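Local structure of HD-GYP domain-containing protein (Bdellovibrio bacteriovorus, 3TM8) at residues V172-L177 and S283-D288; Q183-T188 and L315-H320. The protein binds two iron ions in an HD-GYP domain and is probably related in function to the cyclic-di-GMP phosphodiesterases of that family. All blocks are in the same frame, centred on the assembly; numbering follows the deposited sequence.

Both contacts draw on helix 167-185, and their centres lie about 13 Å apart. Interaction 1 sets the middle of this helix against helix 276-293, in the buried part of the HD domain beside the iron site, about 9 Å from the centre of the chain. Interaction 2 sets its last turn against helix 315-325 at the surface, about 20 Å from that centre. Along the chain the four segments alternate, 172-177, 183-188, 283-288 and 315-320, so helices 276-293 and 315-325 both return to helix 167-185. A probable hydrogen bond between Ser283 OG and His317 ND1 joins the two contacts directly. Helix 167-185 is thus held from the iron-binding core out to the surface by two later helices.

Interaction 1: V172-L177 and S283-D288; sequences VTVSTL and SANAMD. With FE (Fe (III) ion), chain D; DMS (dimethyl sulfoxide), chain F; PO4 (phosphate ion), chain C.
Val174 and Leu177 meet Ala284 in the apolar part of this contact. Ala284 CB sits 4.0 Å from Leu177 CB, and Val174 CG1 approaches it as well. The second branch of Val174, CG2, lies against the backbone of Asn285, 3.9 Å from its CA. With Ala284 contributing just a methyl, the axes of segments 172-177 and 283-288 come within 8.7 Å, their directions 127° apart.

Polar and apolar groups mix one turn along. Thr173 turns its methyl toward the Asp288 carboxylate, CG2 lying 3.6 Å from OD1, while Thr173 OG1 donates to the oxygen of a dimethyl sulfoxide at 2.6 Å. That carboxylate is held by residues of its own helix and of helix 167-185: OD1 is hydrogen-bonded to Thr292, OD2 to ND1 of the iron ligand His170.

Metal binding occupies Asn285. With CG anti to the backbone N (chi1 179°), the amide comes alongside Val174 CG2 and its OD1 binds iron at 2.1 Å. Its ND2 donates almost straight (169°) to phosphate O3, 3.0 Å away, while phosphate O2 binds the same iron. This phosphate, like the dimethyl sulfoxide, probably comes from the crystallisation liquor. His170, His203, Asp204 and a water complete the coordination.

Asp288 is thus a second-shell residue that positions His170, and the packed helix pair carries first-shell ligands on both its members, His170 and Asn285.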
loop_
_atom_site.group_PDB
_atom_site.type_symbol
_atom_site.label_atom_id
_atom_site.label_comp_id
_atom_site.label_asym_id
_atom_site.label_seq_id
_atom_site.Cartn_x
_atom_site.Cartn_y
_atom_site.Cartn_z
ATOM N N VAL A 172 -0.806 0.433 -0.634
ATOM C CA VAL A 172 -2.207 0.030 -0.727
ATOM C C VAL A 172 -3.112 1.251 -0.952
ATOM O O VAL A 172 -4.007 1.236 -1.801
ATOM C CB VAL A 172 -2.677 -0.775 0.507
ATOM C CG1 VAL A 172 -4.126 -1.204 0.321
ATOM C CG2 VAL A 172 -1.775 -1.999 0.740
ATOM N N THR A 173 -2.844 2.328 -0.224
ATOM C CA THR A 173 -3.648 3.532 -0.369
ATOM C C THR A 173 -3.547 4.099 -1.780
ATOM O O THR A 173 -4.560 4.431 -2.394
ATOM C CB THR A 173 -3.242 4.591 0.661
ATOM O OG1 THR A 173 -3.589 4.096 1.953
ATOM C CG2 THR A 173 -3.996 5.888 0.413
ATOM N N VAL A 174 -2.326 4.194 -2.289
ATOM C CA VAL A 174 -2.120 4.709 -3.632
ATOM C C VAL A 174 -2.798 3.790 -4.660
ATOM O O VAL A 174 -3.392 4.270 -5.622
ATOM C CB VAL A 174 -0.618 4.948 -3.910
ATOM C CG1 VAL A 174 -0.361 5.272 -5.378
ATOM C CG2 VAL A 174 -0.104 6.074 -3.037
ATOM N N SER A 175 -2.765 2.476 -4.443
ATOM C CA SER A 175 -3.433 1.568 -5.371
ATOM C C SER A 175 -4.949 1.750 -5.357
ATOM O O SER A 175 -5.611 1.636 -6.394
ATOM C CB SER A 175 -3.054 0.115 -5.071
ATOM O OG SER A 175 -3.848 -0.441 -4.035
ATOM N N THR A 176 -5.496 2.050 -4.186
ATOM C CA THR A 176 -6.929 2.254 -4.018
ATOM C C THR A 176 -7.379 3.507 -4.782
ATOM O O THR A 176 -8.363 3.476 -5.537
ATOM C CB THR A 176 -7.289 2.378 -2.523
ATOM O OG1 THR A 176 -6.751 1.258 -1.803
ATOM C CG2 THR A 176 -8.797 2.411 -2.320
ATOM N N LEU A 177 -6.650 4.605 -4.588
ATOM C CA LEU A 177 -6.930 5.836 -5.306
ATOM C C LEU A 177 -6.725 5.630 -6.798
ATOM O O LEU A 177 -7.473 6.169 -7.609
ATOM C CB LEU A 177 -6.032 6.963 -4.810
ATOM C CG LEU A 177 -6.195 7.409 -3.357
ATOM C CD1 LEU A 177 -5.082 8.378 -2.979
ATOM C CD2 LEU A 177 -7.568 8.047 -3.127
ATOM N N SER A 283 -0.047 10.901 -10.008
ATOM C CA SER A 283 -1.076 11.782 -9.465
ATOM C C SER A 283 -1.635 11.272 -8.135
ATOM O O SER A 283 -1.758 12.031 -7.172
ATOM C CB SER A 283 -2.217 11.970 -10.472
ATOM O OG SER A 283 -1.739 12.501 -11.700
ATOM N N ALA A 284 -1.981 9.989 -8.090
ATOM C CA ALA A 284 -2.524 9.388 -6.880
ATOM C C ALA A 284 -1.512 9.443 -5.738
ATOM O O ALA A 284 -1.865 9.752 -4.597
ATOM C CB ALA A 284 -2.939 7.953 -7.144
ATOM N N ASN A 285 -0.252 9.154 -6.052
ATOM C CA ASN A 285 0.790 9.243 -5.054
ATOM C C ASN A 285 0.951 10.648 -4.507
ATOM O O ASN A 285 1.103 10.832 -3.303
ATOM C CB ASN A 285 2.122 8.799 -5.623
ATOM C CG ASN A 285 3.204 8.914 -4.616
ATOM O OD1 ASN A 285 3.214 8.162 -3.651
ATOM N ND2 ASN A 285 4.095 9.883 -4.786
ATOM N N ALA A 286 0.951 11.642 -5.391
ATOM C CA ALA A 286 1.191 13.009 -4.962
ATOM C C ALA A 286 0.133 13.409 -3.944
ATOM O O ALA A 286 0.425 14.099 -2.963
ATOM C CB ALA A 286 1.181 13.944 -6.158
ATOM N N MET A 287 -1.102 12.968 -4.171
ATOM C CA MET A 287 -2.181 13.255 -3.233
ATOM C C MET A 287 -1.966 12.568 -1.872
ATOM O O MET A 287 -2.092 13.212 -0.835
ATOM C CB MET A 287 -3.552 12.941 -3.851
ATOM C CG MET A 287 -3.905 13.863 -5.028
ATOM S SD MET A 287 -4.368 15.550 -4.566
ATOM C CE MET A 287 -6.088 15.293 -4.141
ATOM N N ASP A 288 -1.623 11.280 -1.857
ATOM C CA ASP A 288 -1.421 10.623 -0.569
ATOM C C ASP A 288 -0.167 11.116 0.136
ATOM O O ASP A 288 -0.134 11.154 1.365
ATOM C CB ASP A 288 -1.399 9.097 -0.647
ATOM C CG ASP A 288 -1.455 8.460 0.736
ATOM O OD1 ASP A 288 -2.337 8.858 1.521
ATOM O OD2 ASP A 288 -0.617 7.590 1.056
HETATM FE FE FE D . 4.840 7.095 -2.766
HETATM S S DMS F . -4.744 6.399 4.733
HETATM O O DMS F . -3.363 5.468 4.151
HETATM C C1 DMS F . -4.802 7.955 3.806
HETATM C C2 DMS F . -6.225 5.625 4.055
HETATM P P PO4 C . 6.947 9.313 -1.949
HETATM O O1 PO4 C . 7.522 10.029 -0.754
HETATM O O2 PO4 C . 5.664 8.588 -1.619
HETATM O O3 PO4 C . 6.533 10.330 -3.038
HETATM O O4 PO4 C . 8.002 8.426 -2.575
HETATM O O HOH W 1 5.883 7.633 -4.351
#

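Interaction 2: Q183-T188 and L315-H320; sequences QKLGIT and LQHIQH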
loop_
_atom_site.group_PDB
_atom_site.type_symbol
_atom_site.label_atom_id
_atom_site.label_comp_id
_atom_site.label_asym_id
_atom_site.label_seq_id
_atom_site.Cartn_x
_atom_site.Cartn_y
_atom_site.Cartn_z
ATOM N N GLN A 183 -11.188 4.196 -12.990
ATOM C CA GLN A 183 -12.617 4.140 -13.265
ATOM C C GLN A 183 -13.138 5.477 -13.788
ATOM O O GLN A 183 -13.897 5.509 -14.750
ATOM C CB GLN A 183 -13.405 3.728 -12.019
ATOM C CG GLN A 183 -14.906 3.621 -12.262
ATOM C CD GLN A 183 -15.683 3.173 -11.034
ATOM O OE1 GLN A 183 -15.276 3.422 -9.897
ATOM N NE2 GLN A 183 -16.808 2.501 -11.261
ATOM N N LYS A 184 -12.739 6.579 -13.153
ATOM C CA LYS A 184 -13.197 7.906 -13.567
ATOM C C LYS A 184 -12.725 8.276 -14.973
ATOM O O LYS A 184 -13.412 8.995 -15.704
ATOM C CB LYS A 184 -12.714 8.970 -12.584
ATOM C CG LYS A 184 -13.281 8.849 -11.193
ATOM C CD LYS A 184 -14.704 9.327 -11.127
ATOM C CE LYS A 184 -15.086 9.616 -9.688
ATOM N NZ LYS A 184 -16.362 10.367 -9.623
ATOM N N LEU A 185 -11.547 7.786 -15.339
ATOM C CA LEU A 185 -10.955 8.058 -16.642
ATOM C C LEU A 185 -11.436 7.103 -17.727
ATOM O O LEU A 185 -11.101 7.273 -18.896
ATOM C CB LEU A 185 -9.437 7.975 -16.552
ATOM C CG LEU A 185 -8.785 9.034 -15.669
ATOM C CD1 LEU A 185 -7.322 8.712 -15.452
ATOM C CD2 LEU A 185 -8.940 10.416 -16.300
ATOM N N GLY A 186 -12.193 6.086 -17.332
ATOM C CA GLY A 186 -12.730 5.126 -18.281
ATOM C C GLY A 186 -11.749 4.044 -18.698
ATOM O O GLY A 186 -11.897 3.442 -19.761
ATOM N N ILE A 187 -10.743 3.789 -17.869
ATOM C CA ILE A 187 -9.822 2.683 -18.116
ATOM C C ILE A 187 -10.413 1.392 -17.567
ATOM O O ILE A 187 -10.361 1.144 -16.361
ATOM C CB ILE A 187 -8.460 2.923 -17.453
ATOM C CG1 ILE A 187 -7.803 4.172 -18.043
ATOM C CG2 ILE A 187 -7.563 1.708 -17.635
ATOM C CD1 ILE A 187 -6.590 4.651 -17.263
ATOM N N THR A 188 -10.959 0.567 -18.456
ATOM C CA THR A 188 -11.750 -0.598 -18.049
ATOM C C THR A 188 -11.049 -1.946 -18.244
ATOM O O THR A 188 -11.444 -2.943 -17.645
ATOM C CB THR A 188 -13.093 -0.648 -18.801
ATOM O OG1 THR A 188 -12.839 -0.771 -20.204
ATOM C CG2 THR A 188 -13.904 0.617 -18.547
ATOM N N LEU A 315 -4.647 18.210 -14.650
ATOM C CA LEU A 315 -5.719 18.759 -13.840
ATOM C C LEU A 315 -6.868 17.759 -13.703
ATOM O O LEU A 315 -7.469 17.656 -12.637
ATOM C CB LEU A 315 -6.222 20.090 -14.409
ATOM C CG LEU A 315 -7.392 20.752 -13.676
ATOM C CD1 LEU A 315 -7.032 21.094 -12.222
ATOM C CD2 LEU A 315 -7.890 21.980 -14.443
ATOM N N GLN A 316 -7.180 17.022 -14.767
ATOM C CA GLN A 316 -8.272 16.051 -14.665
ATOM C C GLN A 316 -8.017 14.984 -13.590
ATOM O O GLN A 316 -8.951 14.537 -12.923
ATOM C CB GLN A 316 -8.638 15.420 -16.020
ATOM C CG GLN A 316 -7.558 14.583 -16.695
ATOM C CD GLN A 316 -6.694 15.383 -17.646
ATOM O OE1 GLN A 316 -6.338 16.524 -17.368
ATOM N NE2 GLN A 316 -6.364 14.792 -18.785
ATOM N N HIS A 317 -6.763 14.577 -13.417
ATOM C CA HIS A 317 -6.458 13.616 -12.361
ATOM C C HIS A 317 -6.697 14.236 -10.999
ATOM O O HIS A 317 -7.280 13.609 -10.117
ATOM C CB HIS A 317 -5.006 13.161 -12.427
ATOM C CG HIS A 317 -4.692 12.286 -13.597
ATOM N ND1 HIS A 317 -3.481 11.643 -13.733
ATOM C CD2 HIS A 317 -5.420 11.956 -14.688
ATOM C CE1 HIS A 317 -3.478 10.948 -14.856
ATOM N NE2 HIS A 317 -4.640 11.127 -15.458
ATOM N N ILE A 318 -6.231 15.466 -10.826
ATOM C CA ILE A 318 -6.354 16.113 -9.528
ATOM C C ILE A 318 -7.821 16.355 -9.180
ATOM O O ILE A 318 -8.235 16.128 -8.047
ATOM C CB ILE A 318 -5.521 17.402 -9.453
ATOM C CG1 ILE A 318 -4.045 17.056 -9.638
ATOM C CG2 ILE A 318 -5.736 18.103 -8.122
ATOM C CD1 ILE A 318 -3.605 15.845 -8.822
ATOM N N GLN A 319 -8.609 16.777 -10.160
ATOM C CA GLN A 319 -10.040 16.969 -9.944
ATOM C C GLN A 319 -10.743 15.655 -9.594
ATOM O O GLN A 319 -11.544 15.601 -8.661
ATOM C CB GLN A 319 -10.685 17.603 -11.178
ATOM C CG GLN A 319 -10.143 18.994 -11.483
ATOM C CD GLN A 319 -10.750 19.630 -12.719
ATOM O OE1 GLN A 319 -10.932 20.842 -12.760
ATOM N NE2 GLN A 319 -11.041 18.825 -13.740
ATOM N N HIS A 320 -10.448 14.596 -10.340
ATOM C CA HIS A 320 -11.052 13.299 -10.045
ATOM C C HIS A 320 -10.657 12.825 -8.641
ATOM O O HIS A 320 -11.495 12.306 -7.903
ATOM C CB HIS A 320 -10.650 12.245 -11.081
ATOM C CG HIS A 320 -11.387 12.339 -12.384
ATOM N ND1 HIS A 320 -12.737 12.617 -12.470
ATOM C CD2 HIS A 320 -10.962 12.154 -13.654
ATOM C CE1 HIS A 320 -13.106 12.609 -13.738
ATOM N NE2 HIS A 320 -12.049 12.328 -14.477
HETATM O O HOH W 2 -14.896 13.161 -10.855
#
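His320 ND1 lies 2.8 Å from a water placed at the edge of the imidazole, in its plane, and Lys184 NZ reaches the same water through a weak, long bond. The ammonium has a stronger partner in the C-terminal carboxylate of Leu328, with which it forms a salt bridge.

The aliphatic root of Lys184 does the packing. Its CB stands over the centre of one face of the His320 ring, 3.6 Å from the centroid and 8° off the normal, a CH-pi contact. Bending at chi2 (-76°) then carries the chain past the ND1 side of the ring toward the water.

Lys184 and Leu185 belong to the last turn of helix 167-185, which ends in a Schellman motif: Gly186 takes a positive phi of 81° and the chain leaves the helix. Leu185 splits its two methyls between the histidines of helix 315-325. CD2 comes to the edge of the His320 ring, near its plane, 3.8 Å from CD2 of that ring, whereas CD1 approaches His317 obliquely, 3.6 Å from its NE2. ND1 of His317 is hydrogen-bonded to Ser283 of helix 276-293. Leu181, one turn earlier, touches both histidines, and Leu280 packs on Leu185.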